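Local structure of A rubisco-like protein (Burkholderia fungorum, 3NWR) at residues 60-65 against 93-98; 105-110 against 140-145; 182-187 against 220-225; 234-239 against 256-261; 334-339 against 369-374. The protein is of unknown exact function but is a homodimeric rubisco-like protein, probably a lyase, built on the fold of the rubisco large chain. All coordinates share one frame; numbering follows the deposited sequence.

Contact 1. Residues 60-65 against 93-98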
# COMPACT_ATOMS: atom_id res chain seq x y z
N SER A 60 13.64 -21.29 0.06
CA SER A 60 13.18 -22.66 0.22
C SER A 60 11.94 -22.76 1.09
O SER A 60 11.65 -21.86 1.89
CB SER A 60 14.29 -23.54 0.79
OG SER A 60 14.71 -23.05 2.04
N VAL A 61 11.22 -23.86 0.94
CA VAL A 61 10.04 -24.14 1.74
C VAL A 61 10.46 -24.95 2.95
O VAL A 61 10.98 -26.06 2.81
CB VAL A 61 9.00 -24.92 0.93
CG1 VAL A 61 7.77 -25.18 1.77
CG2 VAL A 61 8.64 -24.16 -0.35
N LEU A 62 10.28 -24.38 4.14
CA LEU A 62 10.73 -25.03 5.37
C LEU A 62 9.62 -25.85 6.02
O LEU A 62 9.89 -26.83 6.71
CB LEU A 62 11.23 -24.00 6.39
CG LEU A 62 12.51 -23.23 6.07
CD1 LEU A 62 12.90 -22.36 7.26
CD2 LEU A 62 13.64 -24.17 5.68
N ARG A 63 8.37 -25.44 5.81
CA ARG A 63 7.24 -26.09 6.46
C ARG A 63 6.02 -26.05 5.59
O ARG A 63 5.73 -25.04 4.96
CB ARG A 63 6.91 -25.41 7.80
CG ARG A 63 7.98 -25.57 8.87
CD ARG A 63 7.50 -25.11 10.25
NE ARG A 63 7.71 -23.68 10.47
CZ ARG A 63 8.88 -23.13 10.75
NH1 ARG A 63 9.97 -23.89 10.84
NH2 ARG A 63 8.98 -21.83 10.94
N ILE A 64 5.28 -27.16 5.56
CA ILE A 64 3.96 -27.18 4.94
C ILE A 64 3.05 -27.95 5.88
O ILE A 64 3.42 -29.01 6.38
CB ILE A 64 3.97 -27.88 3.58
CG1 ILE A 64 4.92 -27.18 2.61
CG2 ILE A 64 2.56 -27.93 3.00
CD1 ILE A 64 5.26 -28.00 1.38
N GLU A 65 1.87 -27.40 6.13
CA GLU A 65 0.86 -28.13 6.91
C GLU A 65 -0.47 -27.96 6.22
O GLU A 65 -1.00 -26.86 6.14
CB GLU A 65 0.77 -27.60 8.34
CG GLU A 65 -0.28 -28.35 9.17
CD GLU A 65 -0.49 -27.75 10.56
OE1 GLU A 65 0.06 -26.67 10.85
OE2 GLU A 65 -1.21 -28.37 11.37
N ARG A 93 -0.81 -23.95 5.61
CA ARG A 93 0.10 -22.98 6.20
C ARG A 93 1.50 -23.36 5.77
O ARG A 93 1.88 -24.53 5.87
CB ARG A 93 0.02 -22.97 7.73
CG ARG A 93 0.83 -21.83 8.36
CD ARG A 93 0.80 -21.82 9.89
NE ARG A 93 1.66 -20.76 10.42
CZ ARG A 93 1.22 -19.66 11.02
NH1 ARG A 93 -0.08 -19.48 11.20
NH2 ARG A 93 2.09 -18.76 11.46
N ILE A 94 2.26 -22.40 5.27
CA ILE A 94 3.61 -22.70 4.81
C ILE A 94 4.60 -21.71 5.39
O ILE A 94 4.23 -20.61 5.79
CB ILE A 94 3.70 -22.68 3.27
CG1 ILE A 94 3.53 -21.26 2.74
CG2 ILE A 94 2.68 -23.64 2.66
CD1 ILE A 94 3.80 -21.14 1.26
N THR A 95 5.86 -22.12 5.46
CA THR A 95 6.93 -21.22 5.86
C THR A 95 7.97 -21.20 4.77
O THR A 95 8.43 -22.26 4.33
CB THR A 95 7.60 -21.66 7.18
OG1 THR A 95 6.66 -21.61 8.25
CG2 THR A 95 8.78 -20.75 7.50
N LEU A 96 8.33 -20.00 4.31
CA LEU A 96 9.43 -19.83 3.36
C LEU A 96 10.65 -19.26 4.06
O LEU A 96 10.53 -18.45 4.98
CB LEU A 96 9.03 -18.92 2.20
CG LEU A 96 7.84 -19.36 1.37
CD1 LEU A 96 7.67 -18.43 0.17
CD2 LEU A 96 8.00 -20.79 0.91
N SER A 97 11.83 -19.69 3.61
CA SER A 97 13.09 -19.14 4.09
C SER A 97 13.77 -18.38 2.96
O SER A 97 13.98 -18.93 1.88
CB SER A 97 14.01 -20.28 4.57
OG SER A 97 15.25 -19.78 5.04
N PHE A 98 14.08 -17.11 3.20
CA PHE A 98 14.68 -16.23 2.19
C PHE A 98 16.10 -15.86 2.56
O PHE A 98 16.35 -15.45 3.69
CB PHE A 98 13.88 -14.93 2.09
CG PHE A 98 12.57 -15.06 1.35
CD1 PHE A 98 11.38 -15.27 2.03
CD2 PHE A 98 12.54 -14.96 -0.04
CE1 PHE A 98 10.18 -15.38 1.34
CE2 PHE A 98 11.34 -15.08 -0.73
CZ PHE A 98 10.17 -15.29 -0.05
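Ser60 and Ser97 open an antiparallel pairing of two neighbouring strands, each donating its N-H to the other's carbonyl; the bond from Ser97 N to Ser60 O measures 2.8 Å. Backbone bonds continue to the far end, where Glu65 and Arg93 form a second reciprocal pair. Between them the register slips by one residue: Leu62 N donates to Thr95 O at 2.8 Å, while Thr95 N donates to Arg63 O at 3.0 Å, so two residues of 60-65 face one of 93-98.

Apolar contacts lie on the face shared by Val61, Ile64, Ile94 and Leu96. Val61 CG2 meets Leu96 CD2 at 3.7 Å, and helix 27-37 packs against this side through Ala28, Ala31 and Met34.

On the other face the Arg63 and Thr95 side chains run alongside each other in a common direction. The Arg63 chain bends at chi3 (-87°), and its guanidinium has Thr95 CG2 over one face, 3.6 Å from Arg63 NH2. Thr95 OG1 is hydrogen-bonded to Asp18, which also forms a salt bridge with Arg93. Leu62 CD1 reaches Ser97 CB at 3.6 Å.

Leu62 and Arg63 opposite Thr95 make a classic beta bulge, set in the four-stranded antiparallel sheet of the rubisco-type N-terminal domain.

Contact 2. Residues 105-110 against 140-145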
# COMPACT_ATOMS: atom_id res chain seq x y z
N ALA A 105 19.57 -4.50 3.24
CA ALA A 105 18.73 -3.73 4.18
C ALA A 105 17.82 -2.76 3.46
O ALA A 105 17.80 -1.57 3.75
CB ALA A 105 19.60 -3.00 5.21
N ASN A 106 17.05 -3.29 2.52
CA ASN A 106 16.21 -2.51 1.63
C ASN A 106 14.75 -2.80 1.97
O ASN A 106 14.21 -3.84 1.59
CB ASN A 106 16.53 -2.94 0.19
CG ASN A 106 15.88 -2.05 -0.86
OD1 ASN A 106 14.66 -1.88 -0.87
ND2 ASN A 106 16.69 -1.48 -1.74
N LEU A 107 14.13 -1.88 2.71
CA LEU A 107 12.79 -2.11 3.25
C LEU A 107 11.71 -2.30 2.18
O LEU A 107 10.98 -3.29 2.22
CB LEU A 107 12.41 -0.99 4.23
CG LEU A 107 11.07 -1.16 4.96
CD1 LEU A 107 10.90 -2.56 5.56
CD2 LEU A 107 10.95 -0.10 6.06
N PRO A 108 11.61 -1.38 1.20
CA PRO A 108 10.56 -1.63 0.20
C PRO A 108 10.80 -2.87 -0.67
O PRO A 108 9.84 -3.51 -1.10
CB PRO A 108 10.52 -0.33 -0.61
CG PRO A 108 11.91 0.27 -0.43
CD PRO A 108 12.29 -0.09 0.99
N THR A 109 12.05 -3.23 -0.93
CA THR A 109 12.29 -4.47 -1.67
C THR A 109 12.07 -5.71 -0.81
O THR A 109 11.66 -6.75 -1.32
CB THR A 109 13.66 -4.45 -2.37
OG1 THR A 109 13.67 -3.34 -3.27
CG2 THR A 109 13.87 -5.74 -3.18
N LEU A 110 12.27 -5.59 0.50
CA LEU A 110 11.86 -6.65 1.42
C LEU A 110 10.36 -6.91 1.24
O LEU A 110 9.93 -8.05 1.11
CB LEU A 110 12.20 -6.27 2.86
CG LEU A 110 11.65 -7.19 3.95
CD1 LEU A 110 12.11 -8.62 3.71
CD2 LEU A 110 12.04 -6.73 5.35
N ALA A 140 18.72 -4.69 12.95
CA ALA A 140 19.58 -3.57 13.32
C ALA A 140 19.98 -2.69 12.14
O ALA A 140 20.42 -1.56 12.34
CB ALA A 140 20.84 -4.10 14.04
N ARG A 141 19.84 -3.20 10.92
CA ARG A 141 20.27 -2.47 9.74
C ARG A 141 19.17 -1.55 9.22
O ARG A 141 19.36 -0.83 8.25
CB ARG A 141 20.73 -3.44 8.65
CG ARG A 141 21.94 -4.28 9.07
CD ARG A 141 22.14 -5.49 8.16
NE ARG A 141 22.49 -5.11 6.80
CZ ARG A 141 22.54 -5.96 5.77
NH1 ARG A 141 22.26 -7.24 5.95
NH2 ARG A 141 22.86 -5.51 4.57
N PHE A 142 18.03 -1.58 9.90
CA PHE A 142 16.94 -0.67 9.58
C PHE A 142 16.84 0.41 10.66
O PHE A 142 17.85 0.75 11.28
CB PHE A 142 15.63 -1.45 9.41
CG PHE A 142 15.69 -2.45 8.28
CD1 PHE A 142 15.22 -2.13 7.02
CD2 PHE A 142 16.24 -3.71 8.48
CE1 PHE A 142 15.27 -3.05 5.98
CE2 PHE A 142 16.29 -4.65 7.45
CZ PHE A 142 15.81 -4.31 6.19
N GLU A 143 15.66 0.98 10.87
CA GLU A 143 15.52 2.03 11.86
C GLU A 143 14.82 1.55 13.11
O GLU A 143 13.83 0.81 13.04
CB GLU A 143 14.77 3.22 11.26
CG GLU A 143 15.57 3.96 10.18
CD GLU A 143 16.77 4.70 10.77
OE1 GLU A 143 16.68 5.14 11.93
OE2 GLU A 143 17.79 4.85 10.07
N LEU A 144 15.32 1.99 14.27
CA LEU A 144 14.67 1.74 15.55
C LEU A 144 13.72 2.89 15.88
O LEU A 144 13.91 4.01 15.41
CB LEU A 144 15.73 1.65 16.65
CG LEU A 144 16.68 0.47 16.53
CD1 LEU A 144 17.86 0.65 17.48
CD2 LEU A 144 15.95 -0.83 16.82
N PRO A 145 12.71 2.62 16.72
CA PRO A 145 11.90 3.73 17.21
C PRO A 145 12.79 4.70 17.98
O PRO A 145 13.59 4.27 18.82
CB PRO A 145 10.89 3.07 18.15
CG PRO A 145 11.40 1.69 18.40
CD PRO A 145 12.34 1.32 17.31
O HOH W 1 17.90 0.18 5.99
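Phe142 turns its ring toward the backbone of Ala105, with Phe142 CZ 3.6 Å from Ala105 CA. The methyl group of Ala105 sits over one ring face, 4.1 Å above the plane and displaced toward the rim, whereas Leu107 N lies at the ring edge, near its plane, 3.7 Å from Phe142 CE1. Leu107 CB packs on Phe142 CE1 at 3.9 Å. A chi1 of -61° sets Phe142 CG anti to the carbonyl carbon.

Arg141 comes to Ala105 from another direction: its CB touches Ala105 CB at 3.6 Å, and Ala105 N lies over one face of the Arg141 guanidinium. A salt bridge to Asp104 holds the Arg141 tip. One water donates to both Ala105 O and Arg141 O, at 2.8 and 2.9 Å, and ties the two backbones together.

Asn106, the N-cap, accepts from Thr109 N and Thr109 OG1 through OD1, both from the same side of its amide plane, and its ND2 bonds Thr237 O of the second subunit. The contact thus joins the start of helix 107-114 to the loop between helices 136-139 and 148-156, with Tyr138 edge-to-face on Phe142 and helix 267-276 against Leu107.

Contact 3. Residues 182-187 against 220-225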
# COMPACT_ATOMS: atom_id res chain seq x y z
N LEU A 182 -10.40 24.79 19.82
CA LEU A 182 -10.88 23.48 20.23
C LEU A 182 -9.79 22.73 20.98
O LEU A 182 -10.03 22.14 22.03
CB LEU A 182 -11.32 22.67 19.01
CG LEU A 182 -11.65 21.20 19.26
CD1 LEU A 182 -12.69 21.03 20.36
CD2 LEU A 182 -12.10 20.57 17.96
N VAL A 183 -8.57 22.76 20.45
CA VAL A 183 -7.45 22.11 21.12
C VAL A 183 -7.26 22.64 22.54
O VAL A 183 -6.99 21.88 23.46
CB VAL A 183 -6.17 22.23 20.29
CG1 VAL A 183 -4.95 21.91 21.13
CG2 VAL A 183 -6.25 21.31 19.09
N ARG A 184 -7.42 23.95 22.72
CA ARG A 184 -7.35 24.54 24.06
C ARG A 184 -8.37 23.89 25.01
O ARG A 184 -8.02 23.51 26.13
CB ARG A 184 -7.57 26.05 23.99
CG ARG A 184 -7.57 26.76 25.35
CD ARG A 184 -6.34 26.40 26.17
NE ARG A 184 -5.90 27.52 27.01
CZ ARG A 184 -5.17 27.39 28.11
NH1 ARG A 184 -4.80 26.19 28.52
NH2 ARG A 184 -4.80 28.47 28.80
N GLU A 185 -9.60 23.74 24.54
CA GLU A 185 -10.65 23.11 25.35
C GLU A 185 -10.32 21.66 25.66
O GLU A 185 -10.56 21.20 26.77
CB GLU A 185 -12.00 23.19 24.64
CG GLU A 185 -12.51 24.61 24.40
CD GLU A 185 -13.67 24.66 23.42
OE1 GLU A 185 -14.10 23.58 22.94
OE2 GLU A 185 -14.15 25.77 23.12
N LEU A 186 -9.79 20.94 24.68
CA LEU A 186 -9.43 19.53 24.89
C LEU A 186 -8.31 19.40 25.92
O LEU A 186 -8.33 18.51 26.77
CB LEU A 186 -9.04 18.87 23.56
CG LEU A 186 -10.12 18.85 22.47
CD1 LEU A 186 -9.60 18.29 21.15
CD2 LEU A 186 -11.36 18.07 22.94
N CYS A 187 -7.32 20.29 25.86
CA CYS A 187 -6.26 20.32 26.86
C CYS A 187 -6.86 20.53 28.26
O CYS A 187 -6.53 19.81 29.20
CB CYS A 187 -5.27 21.44 26.57
SG CYS A 187 -4.18 21.16 25.14
N ARG A 220 1.37 25.45 24.12
CA ARG A 220 2.46 26.01 24.92
C ARG A 220 1.92 26.79 26.11
O ARG A 220 2.38 26.63 27.24
CB ARG A 220 3.37 26.91 24.06
CG ARG A 220 4.18 26.16 22.98
CD ARG A 220 5.21 27.05 22.26
NE ARG A 220 4.63 28.27 21.70
CZ ARG A 220 4.30 28.45 20.42
NH1 ARG A 220 4.51 27.49 19.52
NH2 ARG A 220 3.77 29.60 20.02
N ARG A 221 0.92 27.62 25.86
CA ARG A 221 0.32 28.40 26.93
C ARG A 221 -0.36 27.50 27.95
O ARG A 221 -0.33 27.76 29.15
CB ARG A 221 -0.67 29.43 26.40
CG ARG A 221 -1.21 30.30 27.51
CD ARG A 221 -2.33 31.22 27.08
NE ARG A 221 -3.17 31.58 28.22
CZ ARG A 221 -4.24 32.37 28.14
NH1 ARG A 221 -4.59 32.88 26.97
NH2 ARG A 221 -4.95 32.63 29.22
N TYR A 222 -0.99 26.42 27.48
CA TYR A 222 -1.62 25.49 28.41
C TYR A 222 -0.58 24.83 29.31
O TYR A 222 -0.81 24.67 30.51
CB TYR A 222 -2.46 24.43 27.68
CG TYR A 222 -2.99 23.39 28.64
CD1 TYR A 222 -4.06 23.66 29.48
CD2 TYR A 222 -2.40 22.13 28.71
CE1 TYR A 222 -4.54 22.71 30.36
CE2 TYR A 222 -2.87 21.17 29.58
CZ TYR A 222 -3.94 21.46 30.40
OH TYR A 222 -4.41 20.51 31.28
N ARG A 223 0.56 24.43 28.75
CA ARG A 223 1.63 23.84 29.55
C ARG A 223 2.11 24.82 30.61
O ARG A 223 2.29 24.46 31.78
CB ARG A 223 2.82 23.43 28.68
CG ARG A 223 3.85 22.56 29.40
CD ARG A 223 5.29 22.95 29.02
NE ARG A 223 5.38 23.56 27.70
CZ ARG A 223 5.79 24.81 27.47
NH1 ARG A 223 6.17 25.60 28.47
NH2 ARG A 223 5.82 25.26 26.24
N GLU A 224 2.31 26.07 30.21
CA GLU A 224 2.79 27.11 31.12
C GLU A 224 1.91 27.22 32.35
O GLU A 224 2.40 27.26 33.48
CB GLU A 224 2.79 28.48 30.43
CG GLU A 224 3.85 28.67 29.37
CD GLU A 224 3.66 29.97 28.62
OE1 GLU A 224 2.97 30.86 29.15
OE2 GLU A 224 4.20 30.09 27.50
N ARG A 225 0.60 27.28 32.11
CA ARG A 225 -0.37 27.51 33.17
C ARG A 225 -0.67 26.27 34.01
O ARG A 225 -0.90 26.38 35.22
CB ARG A 225 -1.67 28.06 32.58
CG ARG A 225 -1.52 29.39 31.88
CD ARG A 225 -2.83 29.86 31.28
NE ARG A 225 -3.88 29.98 32.28
CZ ARG A 225 -4.04 31.03 33.08
NH1 ARG A 225 -3.21 32.06 32.99
NH2 ARG A 225 -5.03 31.05 33.96
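Cys187 presses its CB onto the ring of Tyr222, 3.6 Å from the ring centroid and only 11° off the normal, a CH-pi contact over the middle of the face. Its SG lies farther out and oblique, 4.6 Å from the centroid, adding a sulfur-aromatic contact. At the far end of the ring, Tyr222 OH comes within 3.1 Å of Cys187 O and is hydrogen-bonded to Arg228.

The Arg184 guanidinium is turned 81° from the plane of the same ring; its nearest approach to the ring is too short in the model to carry weight. Arg184 NH2 comes within 3.6 Å of Arg221 NE and 3.5 Å of Arg225 CD. Three arginines are therefore gathered here, Arg184 crossing each of the other two at about a right angle. A salt bridge from Arg184 NH1 to Glu188 would partly offset this concentration of positive charge, and Glu218 gives a weaker, long ion pair.

One layer out, Val230 packs on both Cys187 and Tyr222, while Val183 rests on Val215 and Val219. The segment axes approach to 10.4 Å and run 27° apart in nearly the same direction, as expected for successive, similarly directed outer helices of the TIM barrel that forms the rubisco-type catalytic domain.

Contact 4. Residues 234-239 against 256-261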
# COMPACT_ATOMS: atom_id res chain seq x y z
N PHE A 234 0.32 16.16 14.82
CA PHE A 234 -0.06 16.88 13.60
C PHE A 234 0.09 15.96 12.41
O PHE A 234 1.16 15.37 12.20
CB PHE A 234 0.84 18.10 13.40
CG PHE A 234 0.63 19.16 14.43
CD1 PHE A 234 -0.49 19.98 14.37
CD2 PHE A 234 1.54 19.34 15.46
CE1 PHE A 234 -0.69 20.98 15.33
CE2 PHE A 234 1.34 20.33 16.43
CZ PHE A 234 0.22 21.15 16.36
N ASN A 235 -0.97 15.85 11.61
CA ASN A 235 -0.92 15.03 10.41
C ASN A 235 -0.17 15.76 9.29
O ASN A 235 -0.70 16.67 8.65
CB ASN A 235 -2.33 14.66 9.96
CG ASN A 235 -2.32 13.71 8.78
OD1 ASN A 235 -1.27 13.18 8.41
ND2 ASN A 235 -3.49 13.47 8.19
N ILE A 236 1.07 15.35 9.07
CA ILE A 236 1.92 16.00 8.08
C ILE A 236 1.99 15.24 6.76
O ILE A 236 2.74 15.62 5.86
CB ILE A 236 3.36 16.22 8.59
CG1 ILE A 236 4.04 14.88 8.84
CG2 ILE A 236 3.35 17.10 9.86
CD1 ILE A 236 5.55 14.98 9.10
N THR A 237 1.20 14.17 6.66
CA THR A 237 1.12 13.37 5.42
C THR A 237 1.14 14.26 4.18
O THR A 237 0.29 15.14 4.04
CB THR A 237 -0.18 12.54 5.38
OG1 THR A 237 -0.24 11.68 6.53
CG2 THR A 237 -0.24 11.70 4.10
N ASP A 238 2.11 14.03 3.30
CA ASP A 238 2.31 14.84 2.10
C ASP A 238 3.42 14.21 1.28
O ASP A 238 4.03 13.21 1.67
CB ASP A 238 2.74 16.27 2.49
CG ASP A 238 2.25 17.34 1.52
OD1 ASP A 238 2.09 17.06 0.31
OD2 ASP A 238 2.06 18.48 1.97
N ASP A 239 3.69 14.81 0.13
CA ASP A 239 4.91 14.55 -0.60
C ASP A 239 6.11 14.55 0.36
O ASP A 239 6.11 15.30 1.34
CB ASP A 239 5.02 15.64 -1.65
CG ASP A 239 6.40 15.80 -2.17
OD1 ASP A 239 6.74 15.04 -3.11
OD2 ASP A 239 7.12 16.68 -1.66
N SER A 256 6.05 17.89 19.56
CA SER A 256 6.77 16.69 19.96
C SER A 256 6.45 15.49 19.09
O SER A 256 7.06 14.43 19.24
CB SER A 256 6.43 16.34 21.41
OG SER A 256 5.03 16.11 21.56
N CYS A 257 5.50 15.65 18.17
CA CYS A 257 4.97 14.50 17.46
C CYS A 257 4.44 14.90 16.08
O CYS A 257 3.83 15.95 15.92
CB CYS A 257 3.83 13.88 18.29
SG CYS A 257 3.06 12.41 17.57
N VAL A 258 4.69 14.04 15.09
CA VAL A 258 4.04 14.12 13.79
C VAL A 258 3.38 12.79 13.45
O VAL A 258 3.87 11.72 13.82
CB VAL A 258 5.01 14.53 12.67
CG1 VAL A 258 5.48 15.97 12.87
CG2 VAL A 258 6.20 13.58 12.62
N MET A 259 2.25 12.88 12.76
CA MET A 259 1.49 11.72 12.32
C MET A 259 1.61 11.60 10.81
O MET A 259 1.70 12.61 10.11
CB MET A 259 0.03 11.93 12.71
CG MET A 259 -0.99 11.12 11.95
SD MET A 259 -2.62 11.64 12.54
CE MET A 259 -3.67 10.95 11.26
N ALA A 260 1.62 10.37 10.31
CA ALA A 260 1.67 10.12 8.86
C ALA A 260 0.80 8.93 8.50
O ALA A 260 0.76 7.94 9.24
CB ALA A 260 3.11 9.89 8.40
N SER A 261 0.11 9.03 7.36
CA SER A 261 -0.66 7.91 6.82
C SER A 261 0.32 6.97 6.13
O SER A 261 0.62 7.12 4.94
CB SER A 261 -1.72 8.41 5.85
OG SER A 261 -2.69 9.16 6.54
O HOH W 2 -3.43 11.73 5.61
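Strands 233-235 and 257-261 are the two parallel strands of a right-handed beta-alpha-beta unit in the TIM barrel, with helix 240-252 as the crossover; Phe234 pairs with Val258 and Asn235 with Met259. Met259 N donates to Phe234 O at 2.8 Å in an almost straight bond (174°), from above the carbonyl plane. Ile236 N returns a bond to Met259 O at 3.0 Å.

At the strand ends side chains join in. Thr237 OG1 accepts from Ser261 N at 2.8 Å and donates to Asn235 OD1 at 2.6 Å, meeting that oxygen in its amide plane on a lone pair. Thr237 N donates to the same oxygen from above the plane, which makes an Asx turn. Asn235 CG lies 3.9 Å from Met259 CE. On the other side Ile236 CD1 packs on Val258 CB at 3.6 Å.

A water joins Asn235 ND2 to Ser261 OG, with Cys200 and Asn286 as their further partners. Thr237 O receives Asn106 of the second subunit. Because Asn235 OD1 takes two donors and Thr237 OG1 both gives and accepts, the buried polar groups fix each other's rotation, and the hydroxyl proton of Thr237 is committed to Asn235.

Contact 5. Residues 334-339 against 369-374. With GOL (glycerol), chain I.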
# COMPACT_ATOMS: atom_id res chain seq x y z
N GLU A 334 -4.28 -9.56 19.69
CA GLU A 334 -3.03 -10.07 19.13
C GLU A 334 -2.17 -8.94 18.58
O GLU A 334 -0.94 -8.95 18.72
CB GLU A 334 -3.32 -11.11 18.04
CG GLU A 334 -2.06 -11.68 17.40
CD GLU A 334 -2.35 -12.77 16.38
OE1 GLU A 334 -3.49 -13.28 16.37
OE2 GLU A 334 -1.44 -13.10 15.59
N SER A 335 -2.82 -7.95 17.97
CA SER A 335 -2.09 -6.83 17.36
C SER A 335 -1.42 -5.98 18.43
O SER A 335 -0.27 -5.56 18.29
CB SER A 335 -3.03 -6.01 16.48
OG SER A 335 -3.53 -6.79 15.40
N ALA A 336 -2.14 -5.73 19.52
CA ALA A 336 -1.56 -5.01 20.65
C ALA A 336 -0.35 -5.77 21.19
O ALA A 336 0.70 -5.20 21.46
CB ALA A 336 -2.59 -4.81 21.74
N ARG A 337 -0.50 -7.08 21.33
CA ARG A 337 0.59 -7.89 21.86
C ARG A 337 1.80 -7.89 20.92
O ARG A 337 2.95 -7.90 21.38
CB ARG A 337 0.09 -9.29 22.21
CG ARG A 337 -0.86 -9.23 23.40
CD ARG A 337 -1.43 -10.58 23.79
NE ARG A 337 -2.24 -10.44 25.00
CZ ARG A 337 -3.02 -11.39 25.50
NH1 ARG A 337 -3.13 -12.56 24.87
NH2 ARG A 337 -3.71 -11.16 26.61
N ASP A 338 1.53 -7.84 19.62
CA ASP A 338 2.61 -7.72 18.63
C ASP A 338 3.46 -6.47 18.90
O ASP A 338 4.69 -6.52 18.88
CB ASP A 338 2.06 -7.65 17.21
CG ASP A 338 1.57 -8.99 16.69
OD1 ASP A 338 2.08 -10.06 17.13
OD2 ASP A 338 0.69 -8.98 15.79
N CYS A 339 2.79 -5.35 19.14
CA CYS A 339 3.46 -4.07 19.37
C CYS A 339 4.46 -4.15 20.51
O CYS A 339 5.54 -3.54 20.45
CB CYS A 339 2.44 -2.97 19.65
SG CYS A 339 1.43 -2.50 18.24
N ASP A 369 -6.53 -5.90 30.32
CA ASP A 369 -6.32 -7.35 30.32
C ASP A 369 -5.66 -7.83 29.02
O ASP A 369 -4.90 -8.80 29.04
CB ASP A 369 -7.63 -8.08 30.61
CG ASP A 369 -8.10 -7.88 32.04
OD1 ASP A 369 -7.28 -7.47 32.90
OD2 ASP A 369 -9.29 -8.13 32.33
N ALA A 370 -5.92 -7.15 27.92
CA ALA A 370 -5.24 -7.46 26.65
C ALA A 370 -3.74 -7.14 26.70
O ALA A 370 -2.91 -7.96 26.30
CB ALA A 370 -5.90 -6.73 25.48
N VAL A 371 -3.40 -5.95 27.17
CA VAL A 371 -2.02 -5.48 27.16
C VAL A 371 -1.18 -6.07 28.30
O VAL A 371 0.02 -6.32 28.13
CB VAL A 371 -1.96 -3.94 27.19
CG1 VAL A 371 -0.52 -3.43 27.32
CG2 VAL A 371 -2.63 -3.35 25.94
N ARG A 372 -1.81 -6.29 29.45
CA ARG A 372 -1.11 -6.76 30.65
C ARG A 372 -0.10 -5.72 31.17
O ARG A 372 0.86 -6.07 31.86
CB ARG A 372 -0.42 -8.10 30.41
CG ARG A 372 -1.35 -9.22 29.96
CD ARG A 372 -2.33 -9.64 31.06
NE ARG A 372 -3.30 -10.60 30.54
CZ ARG A 372 -3.04 -11.89 30.35
NH1 ARG A 372 -1.85 -12.38 30.64
NH2 ARG A 372 -3.98 -12.70 29.86
N SER A 373 -0.34 -4.46 30.83
CA SER A 373 0.41 -3.33 31.37
C SER A 373 -0.36 -2.06 31.06
O SER A 373 -1.43 -2.12 30.45
CB SER A 373 1.81 -3.24 30.77
OG SER A 373 1.78 -2.53 29.54
N THR A 374 0.19 -0.91 31.45
CA THR A 374 -0.45 0.37 31.12
C THR A 374 0.22 1.06 29.95
O THR A 374 -0.09 2.22 29.66
CB THR A 374 -0.46 1.35 32.32
OG1 THR A 374 0.89 1.65 32.70
CG2 THR A 374 -1.23 0.76 33.50
C1 GOL I . -7.44 -11.02 26.95
O1 GOL I . -8.19 -10.70 28.11
C2 GOL I . -7.04 -12.49 27.02
O2 GOL I . -5.81 -12.61 27.71
C3 GOL I . -6.90 -13.06 25.61
O3 GOL I . -8.17 -13.10 25.01
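Ala370 O is gripped by the guanidinium of Arg337: Arg337 NE donates at 2.9 Å, lying in the carbonyl plane with the oxygen near the guanidinium plane, and NH2 adds a weak bond at 3.3 Å. The Arg337 chain runs extended from CG to NE (chi2 178°, chi3 175°), which carries the group across from helix 329-340 to the end of helix 364-371.

Arg337 NH2 also donates to O2 of a bound glycerol, probably from the crystallisation liquor, at 2.8 Å, and Arg372 NH2 reaches that same oxygen in a weak bond. The two arginine tips lie 3.6 Å apart, Arg337 NH2 to Arg372 NH2; the glycerol oxygen between them probably eases the repulsion. Arg372 is steadied by its NE, which donates to Asp369 O at 2.8 Å.

Beneath this polar layer Ala336 CB faces Val371 CG2 at 4.4 Å, a light apolar contact that Phe355 of strand 352-355 completes by touching both residues.

Arg372, with positive phi (65°), is where the chain leaves the helix. An arginine of one outer helix bonded to a backbone carbonyl in the last turn of a neighbouring one ties the two helices of the TIM barrel together.

Contact 1 lies in the N-terminal domain, and contacts 3, 4 and 5 in the barrel domain; contact 2 sits between, its centre 23 Å from that of contact 1 and 20 Å from that of contact 4. Contacts 2 and 4 both reach the second subunit, where Asn106 of one chain meets Thr237 of the other. Contacts 3 and 4 follow one another through helix 208-226 and strand 233-235, their nearest atoms about 7 Å apart. Contact 5 is across the chain's centre from contact 4, the centres 25 Å apart. The carboxylated Lys195 immediately precedes Asp196, which bonds Asn235 N, placing contact 4 near the probable active site.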